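Local coordinates for JamJ (Lyngbya majuscula, PDB 5DOZ), which binds NADPH and probably acts as an enoyl reductase of a polyketide synthase, with a role in forming a cyclopropane ring, at residues T207-F210 against A211-R215; N228-H232 against G233-Q237. All coordinates share one frame; numbering follows the deposited sequence.

Contact 1 (T207-F210 against A211-R215)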
# COMPACT_ATOMS: atom_id res chain seq x y z
N THR A 207 -21.39 2.62 -3.89
CA THR A 207 -22.34 3.06 -4.91
C THR A 207 -21.68 4.11 -5.79
O THR A 207 -20.71 4.75 -5.37
CB THR A 207 -23.65 3.61 -4.31
OG1 THR A 207 -23.36 4.70 -3.42
CG2 THR A 207 -24.42 2.53 -3.54
N THR A 208 -22.20 4.28 -7.00
CA THR A 208 -21.63 5.24 -7.95
C THR A 208 -22.25 6.63 -7.81
O THR A 208 -21.84 7.56 -8.49
CB THR A 208 -21.73 4.76 -9.41
OG1 THR A 208 -22.99 4.11 -9.63
CG2 THR A 208 -20.60 3.78 -9.72
N GLU A 209 -23.22 6.76 -6.91
CA GLU A 209 -23.91 8.03 -6.67
C GLU A 209 -23.03 9.12 -6.04
O GLU A 209 -23.50 10.24 -5.82
CB GLU A 209 -25.18 7.79 -5.83
CG GLU A 209 -24.91 7.40 -4.38
CD GLU A 209 -26.16 6.92 -3.66
OE1 GLU A 209 -27.23 7.54 -3.83
OE2 GLU A 209 -26.06 5.93 -2.90
N PHE A 210 -21.77 8.80 -5.76
CA PHE A 210 -20.82 9.78 -5.21
C PHE A 210 -20.57 10.91 -6.21
O PHE A 210 -20.33 12.05 -5.82
CB PHE A 210 -19.49 9.13 -4.78
CG PHE A 210 -18.67 8.58 -5.92
CD1 PHE A 210 -17.77 9.39 -6.61
CD2 PHE A 210 -18.81 7.25 -6.31
CE1 PHE A 210 -17.03 8.88 -7.66
CE2 PHE A 210 -18.08 6.74 -7.37
CZ PHE A 210 -17.18 7.56 -8.05
N ALA A 211 -20.65 10.57 -7.50
CA ALA A 211 -20.42 11.51 -8.59
C ALA A 211 -21.37 12.71 -8.54
O ALA A 211 -20.93 13.86 -8.61
CB ALA A 211 -20.52 10.80 -9.94
N ASN A 212 -22.66 12.42 -8.41
CA ASN A 212 -23.68 13.47 -8.32
C ASN A 212 -23.56 14.31 -7.06
O ASN A 212 -23.73 15.53 -7.11
CB ASN A 212 -25.08 12.86 -8.43
CG ASN A 212 -25.40 12.39 -9.84
OD1 ASN A 212 -24.74 12.78 -10.81
ND2 ASN A 212 -26.43 11.56 -9.96
N GLU A 213 -23.25 13.65 -5.94
CA GLU A 213 -23.03 14.32 -4.66
C GLU A 213 -21.85 15.29 -4.74
O GLU A 213 -21.92 16.41 -4.24
CB GLU A 213 -22.82 13.28 -3.55
CG GLU A 213 -24.04 12.42 -3.26
CD GLU A 213 -23.73 11.15 -2.48
OE1 GLU A 213 -22.57 10.67 -2.52
OE2 GLU A 213 -24.64 10.61 -1.83
N ILE A 214 -20.77 14.86 -5.38
CA ILE A 214 -19.58 15.70 -5.52
C ILE A 214 -19.87 16.93 -6.40
O ILE A 214 -19.50 18.05 -6.04
CB ILE A 214 -18.35 14.90 -5.99
CG1 ILE A 214 -17.79 14.10 -4.80
CG2 ILE A 214 -17.29 15.82 -6.58
CD1 ILE A 214 -16.58 13.23 -5.09
N ARG A 215 -20.56 16.72 -7.52
CA ARG A 215 -20.95 17.81 -8.42
C ARG A 215 -21.68 18.94 -7.66
O ARG A 215 -21.39 20.12 -7.87
CB ARG A 215 -21.82 17.29 -9.58
CG ARG A 215 -22.22 18.36 -10.59
CD ARG A 215 -22.84 17.77 -11.85
NE ARG A 215 -24.28 17.50 -11.70
CZ ARG A 215 -25.25 18.27 -12.19
NH1 ARG A 215 -24.95 19.39 -12.86
NH2 ARG A 215 -26.52 17.94 -12.02

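Contact 2 (N228-H232 against G233-Q237). With NDP (NADPH dihydro-nicotinamide-adenine-dinucleotide phosphate), chain E.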
# COMPACT_ATOMS: atom_id res chain seq x y z
N ASN A 228 -7.48 6.84 -6.65
CA ASN A 228 -8.44 5.77 -6.90
C ASN A 228 -7.87 4.35 -6.97
O ASN A 228 -6.77 4.14 -7.47
CB ASN A 228 -9.23 6.04 -8.19
CG ASN A 228 -10.14 4.89 -8.56
OD1 ASN A 228 -10.95 4.45 -7.74
ND2 ASN A 228 -10.00 4.37 -9.78
N SER A 229 -8.66 3.40 -6.47
CA SER A 229 -8.33 1.97 -6.60
C SER A 229 -9.54 1.11 -6.99
O SER A 229 -9.47 -0.12 -6.95
CB SER A 229 -7.68 1.45 -5.32
OG SER A 229 -8.64 1.14 -4.32
N LEU A 230 -10.64 1.76 -7.38
CA LEU A 230 -11.88 1.05 -7.76
C LEU A 230 -12.15 1.15 -9.26
O LEU A 230 -12.33 2.25 -9.79
CB LEU A 230 -13.08 1.59 -6.98
CG LEU A 230 -12.99 1.74 -5.45
CD1 LEU A 230 -14.26 2.36 -4.90
CD2 LEU A 230 -12.69 0.40 -4.78
N THR A 231 -12.19 0.00 -9.94
CA THR A 231 -12.24 -0.03 -11.41
C THR A 231 -13.39 -0.85 -12.00
O THR A 231 -13.56 -0.90 -13.22
CB THR A 231 -10.94 -0.57 -12.02
OG1 THR A 231 -10.66 -1.87 -11.47
CG2 THR A 231 -9.77 0.37 -11.73
N HIS A 232 -14.18 -1.50 -11.14
CA HIS A 232 -15.29 -2.33 -11.60
C HIS A 232 -16.49 -1.48 -12.05
O HIS A 232 -16.52 -0.27 -11.82
CB HIS A 232 -15.68 -3.35 -10.53
CG HIS A 232 -16.07 -2.74 -9.22
ND1 HIS A 232 -15.18 -2.04 -8.43
CD2 HIS A 232 -17.25 -2.73 -8.55
CE1 HIS A 232 -15.80 -1.62 -7.34
NE2 HIS A 232 -17.05 -2.03 -7.39
N GLY A 233 -17.47 -2.12 -12.69
CA GLY A 233 -18.68 -1.44 -13.16
C GLY A 233 -18.39 -0.18 -13.95
O GLY A 233 -17.57 -0.19 -14.87
N GLU A 234 -19.06 0.91 -13.58
CA GLU A 234 -18.87 2.20 -14.24
C GLU A 234 -18.11 3.19 -13.35
O GLU A 234 -18.26 4.40 -13.49
CB GLU A 234 -20.23 2.78 -14.67
CG GLU A 234 -20.96 1.95 -15.74
CD GLU A 234 -22.38 2.43 -16.03
OE1 GLU A 234 -22.61 3.66 -16.13
OE2 GLU A 234 -23.28 1.57 -16.17
N TYR A 235 -17.27 2.66 -12.45
CA TYR A 235 -16.51 3.47 -11.49
C TYR A 235 -15.49 4.41 -12.13
O TYR A 235 -15.31 5.53 -11.66
CB TYR A 235 -15.81 2.58 -10.45
CG TYR A 235 -16.64 2.29 -9.23
CD1 TYR A 235 -17.50 1.19 -9.19
CD2 TYR A 235 -16.57 3.11 -8.10
CE1 TYR A 235 -18.27 0.92 -8.07
CE2 TYR A 235 -17.34 2.84 -6.97
CZ TYR A 235 -18.18 1.75 -6.96
OH TYR A 235 -18.94 1.47 -5.85
N ILE A 236 -14.81 3.96 -13.18
CA ILE A 236 -13.82 4.80 -13.85
C ILE A 236 -14.47 6.00 -14.54
O ILE A 236 -14.00 7.13 -14.40
CB ILE A 236 -12.90 4.01 -14.81
CG1 ILE A 236 -12.01 3.06 -14.00
CG2 ILE A 236 -12.05 4.96 -15.64
CD1 ILE A 236 -11.22 2.06 -14.81
N GLN A 237 -15.57 5.75 -15.26
CA GLN A 237 -16.31 6.81 -15.94
C GLN A 237 -16.88 7.83 -14.95
O GLN A 237 -16.84 9.04 -15.20
CB GLN A 237 -17.43 6.22 -16.81
CG GLN A 237 -18.21 7.24 -17.64
CD GLN A 237 -17.35 7.91 -18.70
OE1 GLN A 237 -17.07 7.32 -19.75
NE2 GLN A 237 -16.93 9.14 -18.44
PA NDP E . -7.24 -2.67 1.63
O1A NDP E . -7.72 -4.11 1.56
O2A NDP E . -6.77 -2.08 2.93
O5B NDP E . -8.42 -1.71 1.10
C5B NDP E . -9.53 -2.21 0.36
C4B NDP E . -10.70 -1.29 0.65
O4B NDP E . -11.59 -1.30 -0.48
C3B NDP E . -11.53 -1.72 1.85
O3B NDP E . -11.13 -1.05 3.05
C2B NDP E . -12.92 -1.29 1.49
O2B NDP E . -13.16 -0.02 2.08
C1B NDP E . -12.92 -1.10 -0.02
N9A NDP E . -13.81 -2.07 -0.69
C8A NDP E . -13.91 -3.38 -0.42
N7A NDP E . -14.82 -3.96 -1.23
C5A NDP E . -15.32 -3.00 -2.04
C6A NDP E . -16.31 -2.92 -3.13
N6A NDP E . -16.98 -4.02 -3.54
N1A NDP E . -16.53 -1.71 -3.70
C2A NDP E . -15.88 -0.60 -3.31
N3A NDP E . -14.96 -0.61 -2.33
C4A NDP E . -14.65 -1.75 -1.67
O3 NDP E . -6.13 -2.45 0.48
PN NDP E . -5.06 -1.25 0.38
O1N NDP E . -5.64 0.01 0.96
O2N NDP E . -3.74 -1.75 0.88
O5D NDP E . -4.93 -1.03 -1.21
C5D NDP E . -6.06 -0.72 -2.03
C4D NDP E . -5.80 -1.13 -3.48
O4D NDP E . -4.59 -0.56 -3.97
C3D NDP E . -5.64 -2.63 -3.64
O3D NDP E . -6.28 -2.99 -4.86
C2D NDP E . -4.14 -2.84 -3.74
O2D NDP E . -3.76 -4.03 -4.44
C1D NDP E . -3.69 -1.57 -4.43
N1N NDP E . -2.31 -1.20 -4.11
C2N NDP E . -1.50 -0.85 -5.12
C3N NDP E . -0.28 -0.23 -4.89
C7N NDP E . 0.47 0.37 -6.04
O7N NDP E . 1.69 0.48 -6.00
N7N NDP E . -0.21 0.79 -7.10
C4N NDP E . 0.35 -0.29 -3.51
C5N NDP E . -0.66 -0.59 -2.50
C6N NDP E . -1.91 -1.11 -2.83
P2B NDP E . -14.65 0.50 2.35
O1X NDP E . -15.27 -0.55 3.24
O2X NDP E . -14.39 1.82 3.01
O3X NDP E . -15.27 0.60 0.98
O HOH W 1 -15.26 1.31 -14.01
O HOH W 2 -18.80 -1.29 -5.34

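Contact 1 (T207-F210 against A211-R215)
Glu213 folds back over the chain at Glu209 and Phe210, in the opening turn of helix 210-218. The backbone tightens as the turn proceeds. Ala211 N reaches Thr208 O only through a weak hydrogen bond of 3.4 Å, and Glu213 N to Glu209 O is equally weak, whereas Ile214 N meets Phe210 O at 2.9 Å in an ordinary helical bond. Glu213 places CG beside its own backbone N (chi1 -66°) and runs extended from there, which carries CG to 3.4 Å from Glu209 O and OE1 to 3.3 Å from Phe210 CA. Its carboxylate therefore lies over these two atoms, nearly parallel to that of Glu209, with Glu209 OE1 and Glu213 OE2 4.5 Å apart. Phe210 takes the less common setting, CG lodged between its backbone N and carbonyl carbon (chi1 67°), and the ring is directed toward the central parallel sheet, where it packs on Leu159, as Ile214 does. Thr207 O lies in the ring plane at the CD2 side of its edge, and Ile214 CD1 meets the CD1 side, 4.3 Å from Phe210 CD1. Beyond the turn, Phe210 packs edge-to-face with His161. An alanine in place of Glu213 takes away the arm over Glu209 O and Phe210 CA, which would probably uncover that part of the turn and leave Met203 with a gap beside it. Two carboxylates this close should raise each other's proton affinity somewhat, although the positive end of the helix dipole is likely to offset part of the cost. The start of the helix thus divides its chemistry: two glutamates lie on one side, while Phe210 and Ile214 pack the other against the sheet.

Contact 2 (N228-H232 against G233-Q237)
The adenine side of the NADPH pocket, in the Rossmann-type domain, is bounded here by the loop from strand 223-228 to helix 235-242, where His232 and Tyr235 close a type II' beta turn. Tyr235 N donates to His232 O at 3.1 Å, in the carbonyl plane. Gly233, at the second position, has a positive phi (49°), and a CB there would probably lie tightly against His232 C. With CG of His232 between its backbone N and carbonyl carbon (chi1 58°), the two side chains run side by side, and Tyr235 CD1 sits over the centre of one imidazole face. The rings are oblique at 33°, and His232 NE2 comes to 3.3 Å from Tyr235 CE1. A water at the imidazole edge joins NE2 to Tyr235 OH, which also bonds to Ser205 O. Leu230 is forked between two partners: CD1 touches Tyr235 CE2 at 3.7 Å, and CD2 reaches adenine N3A of NADPH at 3.5 Å. His232 CE1 approaches N1A at 3.7 Å. Asn228 OD1 accepts from Leu230 N at 2.7 Å in an Asx turn, while its ND2 donates to Leu230 O. A second water accepts from Ile236 N at 2.8 Å and lies within donating distance of Thr231 O and Gly233 O. Adenine thus meets Leu230, which second-shell Tyr235 backs by apolar contact, and His232, which it backs by ring contact and a shared water.

In the fold
Contacts 1 and 2 illustrate one theme: each takes the chain from a strand of the six-stranded parallel sheet into the helix that follows it. Their centres lie 13 Å apart, and they meet directly where Phe210 CE2 packs 4.0 Å from Tyr235 CE2; Ala211 and Ile214 also touch Val242 on helix 235-242. In contact 1 Phe210, Ala211 and Ile214 are buried and Glu209 is exposed; in contact 2 Asn228, Leu230, Tyr235 and Ile236 are buried, His232 and Gly233 exposed. Contact 1, farther from the centre of the chain, is a plain helix start. Contact 2 lines the cofactor site, relying on a type II' turn with glycine at its second position, waters and an Asx turn.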